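PDB 4AWT: SYE1 from Shewanella oneidensis, which binds FMN and, as a member of the Old Yellow Enzyme-like family, probably uses NADH or NADPH to reduce carbon-carbon double bonds. Local coordinates for residues R19-P24 and A51-S56. The protein carries 1 engineered substitution. Numbering follows the deposited sequence. Where two conformers were deposited one is given.
Sequences RIVMPP and AGLIVS. With FMN (flavin mononucleotide), chain B.
Where Pro24, which has no N-H to give, breaks the strand ladder, a water takes over: it donates to Pro23 O and to Val55 O, at 2.8 Å each, and so bridges the two backbones. The Pro24 ring lies obliquely against Val55 CG1, with CG 3.5 Å away in one of its two conformers, a closeness that is doubtful because the residue has a second position. With CG1 anti to the backbone N (chi1 -169°), Val55 has that methyl against the proline and CG2 near Val21 CG1, 4.1 Å away. An alanine at Val55 would probably open a gap beneath the Pro24 ring and leave Val21 CG1 without its methyl neighbour. Before this break the pairing is regular: Met22 N donates to Leu53 O, and Val55 N reaches Met22 O at 2.9 Å almost in line (172° at the hydrogen). These are the first two parallel strands of the TIM barrel, joined through helix 39-46 as a beta-alpha-beta unit. On the face turned to that helix, Met22 runs extended alongside Ile54, its SD 4.1 Å from Ile54 CG2, and both side chains touch Tyr45. Val21, Leu53 and Val55 share the other face, where Tyr266 of strand 266-270 packs on Leu53 and Val55. At the start, Ile20 O takes two weak bonds, from Gly52 N and Leu53 N. At the far end Pro24 O accepts a 2.7 Å hydrogen bond from FMN O2', tying the ribityl chain to the loop just past the first strand.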
# COMPACT_ATOMS: atom_id res chain seq x y z
N ARG A 19 8.74 3.08 -15.99
CA ARG A 19 8.27 1.89 -15.32
C ARG A 19 8.57 1.89 -13.83
O ARG A 19 8.41 0.84 -13.17
CB ARG A 19 8.88 0.62 -15.93
CG ARG A 19 8.69 0.48 -17.41
CD ARG A 19 7.27 0.57 -17.85
NE ARG A 19 7.10 0.25 -19.28
CZ ARG A 19 6.97 -0.96 -19.76
NH1 ARG A 19 7.01 -2.02 -18.98
NH2 ARG A 19 6.82 -1.14 -21.07
N ILE A 20 9.03 3.02 -13.29
CA ILE A 20 9.44 3.11 -11.89
C ILE A 20 8.26 3.59 -11.05
O ILE A 20 7.63 4.60 -11.35
CB ILE A 20 10.64 4.06 -11.76
CG1 ILE A 20 11.82 3.49 -12.53
CG2 ILE A 20 10.95 4.35 -10.31
CD1 ILE A 20 12.92 4.50 -12.77
N VAL A 21 8.04 2.88 -9.94
CA VAL A 21 7.01 3.23 -8.98
C VAL A 21 7.66 3.65 -7.66
O VAL A 21 8.57 3.01 -7.16
CB VAL A 21 6.06 2.04 -8.77
CG1 VAL A 21 5.00 2.35 -7.73
CG2 VAL A 21 5.44 1.64 -10.10
N MET A 22 7.12 4.73 -7.07
CA MET A 22 7.34 5.01 -5.67
C MET A 22 6.22 4.31 -4.92
O MET A 22 5.05 4.72 -5.03
CB MET A 22 7.31 6.52 -5.38
CG MET A 22 7.50 6.82 -3.92
SD MET A 22 7.40 8.60 -3.64
CE MET A 22 7.44 8.65 -1.86
N PRO A 23 6.50 3.20 -4.25
CA PRO A 23 5.44 2.43 -3.59
C PRO A 23 5.05 3.15 -2.31
O PRO A 23 5.70 4.09 -1.88
CB PRO A 23 6.15 1.10 -3.32
CG PRO A 23 7.56 1.52 -2.97
CD PRO A 23 7.86 2.70 -3.90
N PRO A 24 3.97 2.66 -1.68
CA PRO A 24 3.50 3.26 -0.43
C PRO A 24 4.56 3.21 0.65
O PRO A 24 5.13 2.16 0.94
CB PRO A 24 2.31 2.39 -0.04
CG PRO A 24 1.78 1.95 -1.35
CD PRO A 24 3.06 1.60 -2.11
N ALA A 51 9.24 9.66 -10.66
CA ALA A 51 8.68 8.33 -10.79
C ALA A 51 7.64 8.33 -11.90
O ALA A 51 6.97 9.32 -12.15
CB ALA A 51 8.01 7.95 -9.48
N GLY A 52 7.42 7.16 -12.48
CA GLY A 52 6.30 7.00 -13.39
C GLY A 52 4.95 7.06 -12.67
O GLY A 52 3.98 7.60 -13.18
N LEU A 53 4.90 6.46 -11.49
CA LEU A 53 3.71 6.42 -10.65
C LEU A 53 4.14 6.56 -9.20
O LEU A 53 5.06 5.88 -8.78
CB LEU A 53 2.98 5.07 -10.82
CG LEU A 53 1.80 4.82 -9.91
CD1 LEU A 53 0.63 5.74 -10.19
CD2 LEU A 53 1.36 3.35 -10.05
N ILE A 54 3.44 7.41 -8.45
CA ILE A 54 3.53 7.44 -7.01
C ILE A 54 2.28 6.77 -6.43
O ILE A 54 1.17 7.10 -6.85
CB ILE A 54 3.64 8.87 -6.48
CG1 ILE A 54 4.97 9.50 -6.94
CG2 ILE A 54 3.49 8.91 -4.97
CD1 ILE A 54 5.10 10.96 -6.60
N VAL A 55 2.48 5.90 -5.46
CA VAL A 55 1.39 5.39 -4.63
C VAL A 55 1.60 6.00 -3.26
O VAL A 55 2.68 5.87 -2.68
CB VAL A 55 1.33 3.88 -4.59
CG1 VAL A 55 0.01 3.47 -3.92
CG2 VAL A 55 1.45 3.24 -5.95
N SER A 56 0.59 6.68 -2.74
CA SER A 56 0.71 7.27 -1.43
C SER A 56 0.97 6.20 -0.38
O SER A 56 0.58 5.06 -0.48
CB SER A 56 -0.54 8.04 -1.02
OG SER A 56 -1.59 7.20 -0.54
N1 FMN B . 3.76 -0.74 2.21
C2 FMN B . 2.47 -0.44 2.04
O2 FMN B . 1.73 -1.12 1.28
N3 FMN B . 1.92 0.64 2.70
C4 FMN B . 2.64 1.46 3.55
O4 FMN B . 2.08 2.48 4.03
C4A FMN B . 3.95 1.07 3.80
N5 FMN B . 4.73 1.77 4.72
C5A FMN B . 6.14 1.62 4.63
C6 FMN B . 6.97 2.47 5.31
C7 FMN B . 8.38 2.37 5.23
C7M FMN B . 9.22 3.43 5.91
C8 FMN B . 8.91 1.37 4.48
C8M FMN B . 10.41 1.21 4.31
C9 FMN B . 8.07 0.47 3.78
C9A FMN B . 6.68 0.59 3.84
N10 FMN B . 5.84 -0.26 3.09
C10 FMN B . 4.49 0.02 3.03
C1' FMN B . 6.44 -1.28 2.23
C2' FMN B . 7.04 -0.71 0.93
O2' FMN B . 6.01 -0.25 0.06
C3' FMN B . 7.83 -1.74 0.15
O3' FMN B . 7.00 -2.78 -0.35
C4' FMN B . 9.00 -2.37 0.91
O4' FMN B . 9.76 -1.40 1.61
C5' FMN B . 9.87 -3.24 0.03
O5' FMN B . 10.49 -2.48 -1.02
P FMN B . 12.02 -1.99 -0.85
O1P FMN B . 12.02 -0.97 0.26
O2P FMN B . 12.85 -3.20 -0.51
O3P FMN B . 12.33 -1.39 -2.20
O HOH W 1 4.68 6.48 -0.87